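Local coordinates for protein ribosomal RNA small subunit methyltransferase E (Neisseria gonorrhoeae, PDB 5VM8) that probably transfers a methyl group from S-adenosyl methionine to the N3 position of a uracil in 16S ribosomal RNA, at residues Val105-Ile116 against Arg149-Gly160; Leu185-Ile195 against Ala237-Trp245. All coordinates share one frame; numbering follows the deposited sequence.

Contact 1: Val105-Ile116 against Arg149-Gly160; sequences VELGVTAIQPVI and RNTVPPVLPIIG
R149 sends its guanidinium across to the C-terminal end of helix 94-106, where it meets two backbone carbonyls edge-on. NH1 sits on an in-plane lone pair of V105 O at 2.9 Å, and NH1 and NH2 together take V109 O end-on, both from the same face of that carbonyl; NH2 to V109 O is 3.0 Å. Both oxygens lie in the guanidinium plane, so these three bonds fix its rotation. V105 O also accepts from G108 N within the Schellman motif that ends the helix. The bend of R149 at chi3 (65°) turns the group toward these oxygens, and P153 CD lies over one of its faces, offset toward the rim.

Farther along, I112 is bridged through its backbone: its N donates to P154 O, and L156 N returns a nearly straight bond to I112 O at 2.9 Å. Then the Q113 amide takes over. With CG anti to the backbone N (177°) and the chain bent at chi2, NE2 reaches P157 O at 2.8 Å in its own amide plane and also donates to P114 O. I159 CG1 and CD1 pack against the same amide, while L156 CD1 lies 3.4 Å from Q113 OE1. The P114 ring rests on V155 CG1 and I158 CG1. At the far end, I116 N bonds to I159 O at 2.9 Å, and I116 CG1 meets I158 CG2 at 3.6 Å.

Between the I112 and V115 pairings the register slips by one residue. E80 makes a second, charged partner for R149 NH2, and Q137 of helix 128-147 accepts from V155 N. The whole is a parallel beta-alpha-beta connection: strand 111-116, helix 128-147, then edge strand 159-160, with strand 85-90 on the other flank of 111-116 and helix 94-106 packed on I112.

Contact 2: Leu185-Ile195 against Ala237-Trp245; sequences LGDIRHPSGAI and AIAAMQTLW
The type I turn from L185 to I188 lies beside the last turns of helix 232-244, G186 and L244 having their CA atoms 7.5 Å apart, and the loop then runs past W245 to I195. This is the knotted SPOUT methyltransferase domain, with the loop between strands 182-184 and 195-199 packing against the C-terminal helix.

No hydrogen bond crosses the contact; it is built around the indole of W245. P191 lies over one face, its CG 3.5 Å from the centroid of the six-membered ring and 16° off the normal, a close CH-pi contact. L244 CB, from the preceding residue, lies against the opposite face, offset toward the rim. H190 adds an edge-to-face pair: the tryptophan edge is directed at the imidazole face, the planes stand at 81°, and the H190 and five-membered ring centroids are 4.7 Å apart. I188 CD1 approaches CH2 at the far end of the indole, where L185 O also lies near the ring plane. I195 CD1 comes up to W245 CE3 at 3.8 Å.

Next to the indole, L185 points toward the helix. Its CG is anti to the backbone N (chi1 -173°), which brings CD2 against A237 O, A240 CB and M241 CG, while CD1 nears M241 CE. The extended M241 crosses L185 at about a right angle, and its SD packs against I195 CG2. F197 of strand 195-199 also touches A237 and M241, and L175 of strand 173-177 touches L185 and I188. The helix runs out just here, and W245 N still holds M241 O at 2.8 Å.

How the contacts relate
Contact 1 and contact 2 belong to the same methyltransferase domain, follow each other along the chain, and have centres about 18 Å apart. The centre of contact 1 is about 4 Å from the centre of the chain, that of contact 2 about 17 Å. They meet directly where L107, just past the end of helix 94-106, faces helix 232-244: L107 O and Q242 NE2 are 3.0 Å apart, a probable hydrogen bond, and L107 CB packs on I238 CG2 at 3.8 Å. Strand 85-90 also ties them, lying between strand 111-116 and strand 195-199, which starts at I195. The crystal holds bound S-adenosyl methionine, whose site, as in other SPOUT enzymes, is probably formed by the C-terminal knot.

Contact 1: Val105-Ile116 against Arg149-Gly160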
loop_
_atom_site.group_PDB
_atom_site.type_symbol
_atom_site.label_atom_id
_atom_site.label_comp_id
_atom_site.label_asym_id
_atom_site.label_seq_id
_atom_site.Cartn_x
_atom_site.Cartn_y
_atom_site.Cartn_z
ATOM N N VAL A 105 2.164 3.325 1.598
ATOM C CA VAL A 105 1.448 2.693 2.708
ATOM C C VAL A 105 1.503 3.573 3.953
ATOM O O VAL A 105 0.495 3.754 4.640
ATOM C CB VAL A 105 2.015 1.286 2.989
ATOM C CG1 VAL A 105 1.425 0.721 4.277
ATOM C CG2 VAL A 105 1.725 0.339 1.796
ATOM N N GLU A 106 2.678 4.119 4.279
ATOM C CA GLU A 106 2.756 5.048 5.401
ATOM C C GLU A 106 1.827 6.230 5.187
ATOM O O GLU A 106 1.245 6.742 6.149
ATOM C CB GLU A 106 4.178 5.572 5.618
ATOM C CG GLU A 106 5.217 4.526 6.013
ATOM C CD GLU A 106 6.645 5.088 5.942
ATOM O OE1 GLU A 106 6.856 6.262 6.326
ATOM O OE2 GLU A 106 7.536 4.412 5.414
ATOM N N LEU A 107 1.670 6.677 3.934
ATOM C CA LEU A 107 0.819 7.820 3.627
ATOM C C LEU A 107 -0.644 7.433 3.448
ATOM O O LEU A 107 -1.455 8.293 3.101
ATOM C CB LEU A 107 1.327 8.534 2.384
ATOM C CG LEU A 107 2.743 9.076 2.563
ATOM C CD1 LEU A 107 3.370 9.433 1.236
ATOM C CD2 LEU A 107 2.733 10.308 3.479
ATOM N N GLY A 108 -0.998 6.168 3.656
ATOM C CA GLY A 108 -2.380 5.775 3.796
ATOM C C GLY A 108 -3.074 5.276 2.548
ATOM O O GLY A 108 -4.310 5.209 2.540
ATOM N N VAL A 109 -2.329 4.923 1.503
ATOM C CA VAL A 109 -2.952 4.433 0.277
ATOM C C VAL A 109 -3.784 3.196 0.603
ATOM O O VAL A 109 -3.424 2.404 1.485
ATOM C CB VAL A 109 -1.861 4.165 -0.779
ATOM C CG1 VAL A 109 -1.150 2.819 -0.543
ATOM C CG2 VAL A 109 -2.404 4.268 -2.164
ATOM N N THR A 110 -4.939 3.054 -0.058
ATOM C CA THR A 110 -5.852 1.969 0.306
ATOM C C THR A 110 -5.680 0.726 -0.552
ATOM O O THR A 110 -6.027 -0.366 -0.101
ATOM C CB THR A 110 -7.326 2.402 0.257
ATOM O OG1 THR A 110 -7.862 2.137 -1.045
ATOM C CG2 THR A 110 -7.473 3.853 0.575
ATOM N N ALA A 111 -5.171 0.853 -1.775
ATOM C CA ALA A 111 -4.897 -0.314 -2.599
ATOM C C ALA A 111 -3.829 0.039 -3.620
ATOM O O ALA A 111 -3.626 1.205 -3.957
ATOM C CB ALA A 111 -6.166 -0.820 -3.300
ATOM N N ILE A 112 -3.156 -0.994 -4.115
ATOM C CA ILE A 112 -2.054 -0.856 -5.056
ATOM C C ILE A 112 -2.250 -1.862 -6.186
ATOM O O ILE A 112 -2.434 -3.061 -5.940
ATOM C CB ILE A 112 -0.688 -1.056 -4.370
ATOM C CG1 ILE A 112 -0.454 0.054 -3.340
ATOM C CG2 ILE A 112 0.425 -1.082 -5.411
ATOM C CD1 ILE A 112 0.447 -0.358 -2.165
ATOM N N GLN A 113 -2.259 -1.360 -7.420
ATOM C CA GLN A 113 -2.450 -2.160 -8.627
ATOM C C GLN A 113 -1.179 -2.033 -9.453
ATOM O O GLN A 113 -1.019 -1.071 -10.215
ATOM C CB GLN A 113 -3.688 -1.702 -9.406
ATOM C CG GLN A 113 -3.936 -2.439 -10.728
ATOM C CD GLN A 113 -4.187 -3.925 -10.553
ATOM O OE1 GLN A 113 -5.307 -4.351 -10.243
ATOM N NE2 GLN A 113 -3.139 -4.727 -10.738
ATOM N N PRO A 114 -0.234 -2.957 -9.311
ATOM C CA PRO A 114 0.958 -2.922 -10.168
ATOM C C PRO A 114 0.598 -3.294 -11.596
ATOM O O PRO A 114 -0.174 -4.228 -11.834
ATOM C CB PRO A 114 1.875 -3.975 -9.541
ATOM C CG PRO A 114 0.927 -4.948 -8.893
ATOM C CD PRO A 114 -0.269 -4.147 -8.443
ATOM N N VAL A 115 1.181 -2.577 -12.554
ATOM C CA VAL A 115 0.847 -2.798 -13.957
ATOM C C VAL A 115 2.113 -2.806 -14.788
ATOM O O VAL A 115 3.100 -2.133 -14.477
ATOM C CB VAL A 115 -0.125 -1.760 -14.580
ATOM C CG1 VAL A 115 -1.438 -1.690 -13.835
ATOM C CG2 VAL A 115 0.540 -0.406 -14.718
ATOM N N ILE A 116 2.058 -3.567 -15.872
ATOM C CA ILE A 116 3.110 -3.566 -16.872
ATOM C C ILE A 116 2.732 -2.522 -17.906
ATOM O O ILE A 116 1.634 -2.565 -18.468
ATOM C CB ILE A 116 3.273 -4.940 -17.530
ATOM C CG1 ILE A 116 3.345 -6.039 -16.460
ATOM C CG2 ILE A 116 4.510 -4.906 -18.412
ATOM C CD1 ILE A 116 3.330 -7.430 -17.031
ATOM N N ARG A 149 -0.919 0.762 10.925
ATOM C CA ARG A 149 -2.174 0.484 10.247
ATOM C C ARG A 149 -2.623 -0.932 10.578
ATOM O O ARG A 149 -1.858 -1.882 10.421
ATOM C CB ARG A 149 -2.016 0.680 8.740
ATOM C CG ARG A 149 -1.980 2.148 8.363
ATOM C CD ARG A 149 -1.771 2.334 6.892
ATOM N NE ARG A 149 -2.901 1.821 6.134
ATOM C CZ ARG A 149 -3.047 1.967 4.826
ATOM N NH1 ARG A 149 -2.133 2.626 4.132
ATOM N NH2 ARG A 149 -4.103 1.453 4.215
ATOM N N ASN A 150 -3.885 -1.071 10.966
ATOM C CA ASN A 150 -4.489 -2.371 11.201
ATOM C C ASN A 150 -5.256 -2.867 9.990
ATOM O O ASN A 150 -5.833 -3.963 10.034
ATOM C CB ASN A 150 -5.384 -2.315 12.435
ATOM C CG ASN A 150 -4.586 -2.096 13.694
ATOM O OD1 ASN A 150 -3.392 -2.397 13.747
ATOM N ND2 ASN A 150 -5.227 -1.557 14.707
ATOM N N THR A 151 -5.299 -2.063 8.931
ATOM C CA THR A 151 -5.852 -2.449 7.647
ATOM C C THR A 151 -4.688 -2.529 6.678
ATOM O O THR A 151 -3.889 -1.593 6.585
ATOM C CB THR A 151 -6.893 -1.439 7.179
ATOM O OG1 THR A 151 -7.933 -1.389 8.157
ATOM C CG2 THR A 151 -7.481 -1.877 5.855
ATOM N N VAL A 152 -4.543 -3.677 6.010
ATOM C CA VAL A 152 -3.435 -3.927 5.109
ATOM C C VAL A 152 -3.933 -3.692 3.677
ATOM O O VAL A 152 -4.858 -4.398 3.244
ATOM C CB VAL A 152 -2.866 -5.343 5.269
ATOM C CG1 VAL A 152 -1.817 -5.622 4.197
ATOM C CG2 VAL A 152 -2.260 -5.511 6.661
ATOM N N PRO A 153 -3.420 -2.699 2.967
ATOM C CA PRO A 153 -3.837 -2.498 1.575
ATOM C C PRO A 153 -3.373 -3.666 0.726
ATOM O O PRO A 153 -2.237 -4.132 0.875
ATOM C CB PRO A 153 -3.142 -1.186 1.165
ATOM C CG PRO A 153 -2.064 -0.938 2.188
ATOM C CD PRO A 153 -2.478 -1.666 3.446
ATOM N N PRO A 154 -4.230 -4.195 -0.144
ATOM C CA PRO A 154 -3.805 -5.311 -1.005
ATOM C C PRO A 154 -2.863 -4.843 -2.101
ATOM O O PRO A 154 -2.948 -3.711 -2.581
ATOM C CB PRO A 154 -5.122 -5.815 -1.607
ATOM C CG PRO A 154 -5.980 -4.568 -1.671
ATOM C CD PRO A 154 -5.610 -3.762 -0.430
ATOM N N VAL A 155 -1.933 -5.713 -2.475
ATOM C CA VAL A 155 -1.179 -5.546 -3.714
ATOM C C VAL A 155 -1.838 -6.484 -4.720
ATOM O O VAL A 155 -1.749 -7.709 -4.596
ATOM C CB VAL A 155 0.314 -5.852 -3.545
ATOM C CG1 VAL A 155 1.064 -5.496 -4.819
ATOM C CG2 VAL A 155 0.907 -5.133 -2.319
ATOM N N LEU A 156 -2.552 -5.927 -5.651
ATOM C CA LEU A 156 -3.376 -6.717 -6.555
ATOM C C LEU A 156 -2.520 -7.439 -7.603
ATOM O O LEU A 156 -1.406 -7.008 -7.913
ATOM C CB LEU A 156 -4.415 -5.829 -7.224
ATOM C CG LEU A 156 -5.341 -5.094 -6.234
ATOM C CD1 LEU A 156 -6.249 -4.075 -6.943
ATOM C CD2 LEU A 156 -6.192 -6.068 -5.427
ATOM N N PRO A 157 -3.008 -8.558 -8.140
ATOM C CA PRO A 157 -2.241 -9.274 -9.172
ATOM C C PRO A 157 -1.862 -8.369 -10.340
ATOM O O PRO A 157 -2.602 -7.459 -10.721
ATOM C CB PRO A 157 -3.191 -10.390 -9.613
ATOM C CG PRO A 157 -4.142 -10.581 -8.471
ATOM C CD PRO A 157 -4.267 -9.244 -7.792
ATOM N N ILE A 158 -0.660 -8.599 -10.870
ATOM C CA ILE A 158 -0.150 -7.817 -11.988
ATOM C C ILE A 158 -1.050 -7.964 -13.203
ATOM O O ILE A 158 -1.511 -9.063 -13.530
ATOM C CB ILE A 158 1.291 -8.249 -12.320
ATOM C CG1 ILE A 158 2.194 -8.069 -11.085
ATOM C CG2 ILE A 158 1.789 -7.513 -13.560
ATOM C CD1 ILE A 158 3.595 -8.585 -11.239
ATOM N N ILE A 159 -1.306 -6.844 -13.873
ATOM C CA ILE A 159 -1.985 -6.798 -15.160
ATOM C C ILE A 159 -1.288 -5.767 -16.039
ATOM O O ILE A 159 -0.521 -4.925 -15.568
ATOM C CB ILE A 159 -3.487 -6.451 -15.031
ATOM C CG1 ILE A 159 -3.704 -5.215 -14.143
ATOM C CG2 ILE A 159 -4.264 -7.620 -14.485
ATOM C CD1 ILE A 159 -5.190 -4.899 -13.867
ATOM N N GLY A 160 -1.617 -5.795 -17.325
ATOM C CA GLY A 160 -1.100 -4.786 -18.214
ATOM C C GLY A 160 -1.792 -3.454 -18.013
ATOM O O GLY A 160 -2.854 -3.352 -17.403
#

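Contact 2: Leu185-Ile195 against Ala237-Trp245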
loop_
_atom_site.group_PDB
_atom_site.type_symbol
_atom_site.label_atom_id
_atom_site.label_comp_id
_atom_site.label_asym_id
_atom_site.label_seq_id
_atom_site.Cartn_x
_atom_site.Cartn_y
_atom_site.Cartn_z
ATOM N N LEU A 185 -3.374 19.393 -9.349
ATOM C CA LEU A 185 -4.163 18.477 -8.536
ATOM C C LEU A 185 -5.165 19.225 -7.678
ATOM O O LEU A 185 -6.260 18.715 -7.419
ATOM C CB LEU A 185 -3.224 17.650 -7.661
ATOM C CG LEU A 185 -3.761 16.499 -6.833
ATOM C CD1 LEU A 185 -4.346 15.419 -7.709
ATOM C CD2 LEU A 185 -2.612 15.973 -5.994
ATOM N N GLY A 186 -4.813 20.424 -7.211
ATOM C CA GLY A 186 -5.772 21.193 -6.440
ATOM C C GLY A 186 -6.895 21.750 -7.292
ATOM O O GLY A 186 -8.040 21.848 -6.834
ATOM N N ASP A 187 -6.605 22.066 -8.552
ATOM C CA ASP A 187 -7.572 22.665 -9.468
ATOM C C ASP A 187 -8.523 21.650 -10.090
ATOM O O ASP A 187 -9.281 22.032 -10.981
ATOM C CB ASP A 187 -6.852 23.424 -10.585
ATOM C CG ASP A 187 -6.030 24.578 -10.069
ATOM O OD1 ASP A 187 -6.389 25.159 -9.028
ATOM O OD2 ASP A 187 -5.019 24.917 -10.713
ATOM N N ILE A 188 -8.501 20.378 -9.662
ATOM C CA ILE A 188 -9.406 19.373 -10.216
ATOM C C ILE A 188 -10.740 19.475 -9.508
ATOM O O ILE A 188 -10.827 19.959 -8.379
ATOM C CB ILE A 188 -8.882 17.920 -10.103
ATOM C CG1 ILE A 188 -9.114 17.390 -8.690
ATOM C CG2 ILE A 188 -7.438 17.746 -10.573
ATOM C CD1 ILE A 188 -9.023 15.900 -8.576
ATOM N N ARG A 189 -11.791 19.053 -10.213
ATOM C CA ARG A 189 -13.119 18.995 -9.627
ATOM C C ARG A 189 -13.023 18.243 -8.311
ATOM O O ARG A 189 -12.336 17.225 -8.222
ATOM C CB ARG A 189 -14.073 18.276 -10.585
ATOM C CG ARG A 189 -15.533 18.548 -10.376
ATOM C CD ARG A 189 -16.429 17.479 -11.015
ATOM N NE ARG A 189 -16.750 17.710 -12.427
ATOM C CZ ARG A 189 -17.730 18.492 -12.859
ATOM N NH1 ARG A 189 -18.490 19.146 -11.991
ATOM N NH2 ARG A 189 -17.951 18.627 -14.164
ATOM N N HIS A 190 -13.664 18.779 -7.276
ATOM C CA HIS A 190 -13.589 18.172 -5.957
ATOM C C HIS A 190 -14.012 16.717 -6.040
ATOM O O HIS A 190 -15.131 16.430 -6.484
ATOM C CB HIS A 190 -14.477 18.921 -4.963
ATOM C CG HIS A 190 -14.176 18.605 -3.525
ATOM N ND1 HIS A 190 -14.731 17.527 -2.865
ATOM C CD2 HIS A 190 -13.372 19.220 -2.626
ATOM C CE1 HIS A 190 -14.281 17.492 -1.623
ATOM N NE2 HIS A 190 -13.456 18.511 -1.452
ATOM N N PRO A 191 -13.157 15.768 -5.689
ATOM C CA PRO A 191 -13.553 14.362 -5.766
ATOM C C PRO A 191 -14.655 14.080 -4.764
ATOM O O PRO A 191 -14.618 14.555 -3.631
ATOM C CB PRO A 191 -12.267 13.591 -5.439
ATOM C CG PRO A 191 -11.354 14.595 -4.780
ATOM C CD PRO A 191 -11.736 15.941 -5.324
ATOM N N SER A 192 -15.663 13.340 -5.201
ATOM C CA SER A 192 -16.753 12.994 -4.301
ATOM C C SER A 192 -16.542 11.630 -3.665
ATOM O O SER A 192 -16.914 11.427 -2.506
ATOM C CB SER A 192 -18.108 13.054 -5.030
ATOM O OG SER A 192 -18.469 11.813 -5.611
ATOM N N GLY A 193 -15.969 10.683 -4.399
ATOM C CA GLY A 193 -15.773 9.359 -3.847
ATOM C C GLY A 193 -14.342 8.865 -3.900
ATOM O O GLY A 193 -13.440 9.483 -3.328
ATOM N N ALA A 194 -14.118 7.756 -4.594
ATOM C CA ALA A 194 -12.800 7.155 -4.590
ATOM C C ALA A 194 -11.907 7.817 -5.638
ATOM O O ALA A 194 -12.377 8.400 -6.626
ATOM C CB ALA A 194 -12.903 5.653 -4.827
ATOM N N ILE A 195 -10.600 7.693 -5.417
ATOM C CA ILE A 195 -9.562 8.218 -6.295
ATOM C C ILE A 195 -8.748 7.053 -6.842
ATOM O O ILE A 195 -8.377 6.135 -6.102
ATOM C CB ILE A 195 -8.639 9.208 -5.558
ATOM C CG1 ILE A 195 -9.425 10.423 -5.076
ATOM C CG2 ILE A 195 -7.457 9.629 -6.446
ATOM C CD1 ILE A 195 -8.676 11.239 -4.042
ATOM N N ALA A 237 2.205 13.425 -4.172
ATOM C CA ALA A 237 0.823 13.580 -4.611
ATOM C C ALA A 237 -0.149 12.993 -3.603
ATOM O O ALA A 237 -1.167 13.621 -3.270
ATOM C CB ALA A 237 0.638 12.936 -5.989
ATOM N N ILE A 238 0.154 11.795 -3.094
ATOM C CA ILE A 238 -0.706 11.159 -2.095
ATOM C C ILE A 238 -0.779 12.005 -0.823
ATOM O O ILE A 238 -1.862 12.190 -0.251
ATOM C CB ILE A 238 -0.208 9.728 -1.809
ATOM C CG1 ILE A 238 -0.325 8.880 -3.085
ATOM C CG2 ILE A 238 -0.959 9.096 -0.647
ATOM C CD1 ILE A 238 0.345 7.488 -3.039
ATOM N N ALA A 239 0.354 12.588 -0.403
ATOM C CA ALA A 239 0.343 13.487 0.750
ATOM C C ALA A 239 -0.493 14.723 0.452
ATOM O O ALA A 239 -1.253 15.198 1.310
ATOM C CB ALA A 239 1.774 13.885 1.154
ATOM N N ALA A 240 -0.355 15.261 -0.760
ATOM C CA ALA A 240 -1.186 16.386 -1.178
ATOM C C ALA A 240 -2.664 16.004 -1.176
ATOM O O ALA A 240 -3.524 16.811 -0.802
ATOM C CB ALA A 240 -0.757 16.862 -2.571
ATOM N N MET A 241 -2.976 14.772 -1.591
ATOM C CA MET A 241 -4.367 14.318 -1.580
ATOM C C MET A 241 -4.894 14.198 -0.155
ATOM O O MET A 241 -6.051 14.539 0.114
ATOM C CB MET A 241 -4.491 12.972 -2.300
ATOM C CG MET A 241 -4.311 13.019 -3.797
ATOM S SD MET A 241 -4.313 11.357 -4.560
ATOM C CE MET A 241 -3.479 11.774 -6.079
ATOM N N GLN A 242 -4.074 13.671 0.769
ATOM C CA GLN A 242 -4.501 13.598 2.166
ATOM C C GLN A 242 -4.690 14.989 2.777
ATOM O O GLN A 242 -5.480 15.150 3.720
ATOM C CB GLN A 242 -3.499 12.786 3.016
ATOM C CG GLN A 242 -3.262 11.312 2.585
ATOM C CD GLN A 242 -4.497 10.398 2.719
ATOM O OE1 GLN A 242 -5.599 10.825 3.085
ATOM N NE2 GLN A 242 -4.299 9.129 2.412
ATOM N N THR A 243 -3.967 15.995 2.275
ATOM C CA THR A 243 -4.095 17.361 2.782
ATOM C C THR A 243 -5.379 18.032 2.274
ATOM O O THR A 243 -6.056 18.750 3.032
ATOM C CB THR A 243 -2.842 18.161 2.401
ATOM O OG1 THR A 243 -1.689 17.525 2.949
ATOM C CG2 THR A 243 -2.918 19.593 2.888
ATOM N N LEU A 244 -5.752 17.776 1.008
ATOM C CA LEU A 244 -6.973 18.354 0.432
ATOM C C LEU A 244 -8.227 17.568 0.810
ATOM O O LEU A 244 -9.281 18.157 1.030
ATOM C CB LEU A 244 -6.860 18.409 -1.094
ATOM C CG LEU A 244 -5.830 19.385 -1.645
ATOM C CD1 LEU A 244 -5.571 19.143 -3.117
ATOM C CD2 LEU A 244 -6.339 20.795 -1.407
ATOM N N TRP A 245 -8.150 16.242 0.845
ATOM C CA TRP A 245 -9.340 15.417 0.979
ATOM C C TRP A 245 -9.230 14.329 2.043
ATOM O O TRP A 245 -10.233 13.653 2.303
ATOM C CB TRP A 245 -9.707 14.793 -0.389
ATOM C CG TRP A 245 -9.659 15.824 -1.510
ATOM C CD1 TRP A 245 -10.361 16.990 -1.565
ATOM C CD2 TRP A 245 -8.859 15.789 -2.710
ATOM N NE1 TRP A 245 -10.041 17.690 -2.703
ATOM C CE2 TRP A 245 -9.125 16.977 -3.424
ATOM C CE3 TRP A 245 -7.952 14.875 -3.247
ATOM C CZ2 TRP A 245 -8.522 17.272 -4.645
ATOM C CZ3 TRP A 245 -7.348 15.175 -4.453
ATOM C CH2 TRP A 245 -7.647 16.367 -5.142
#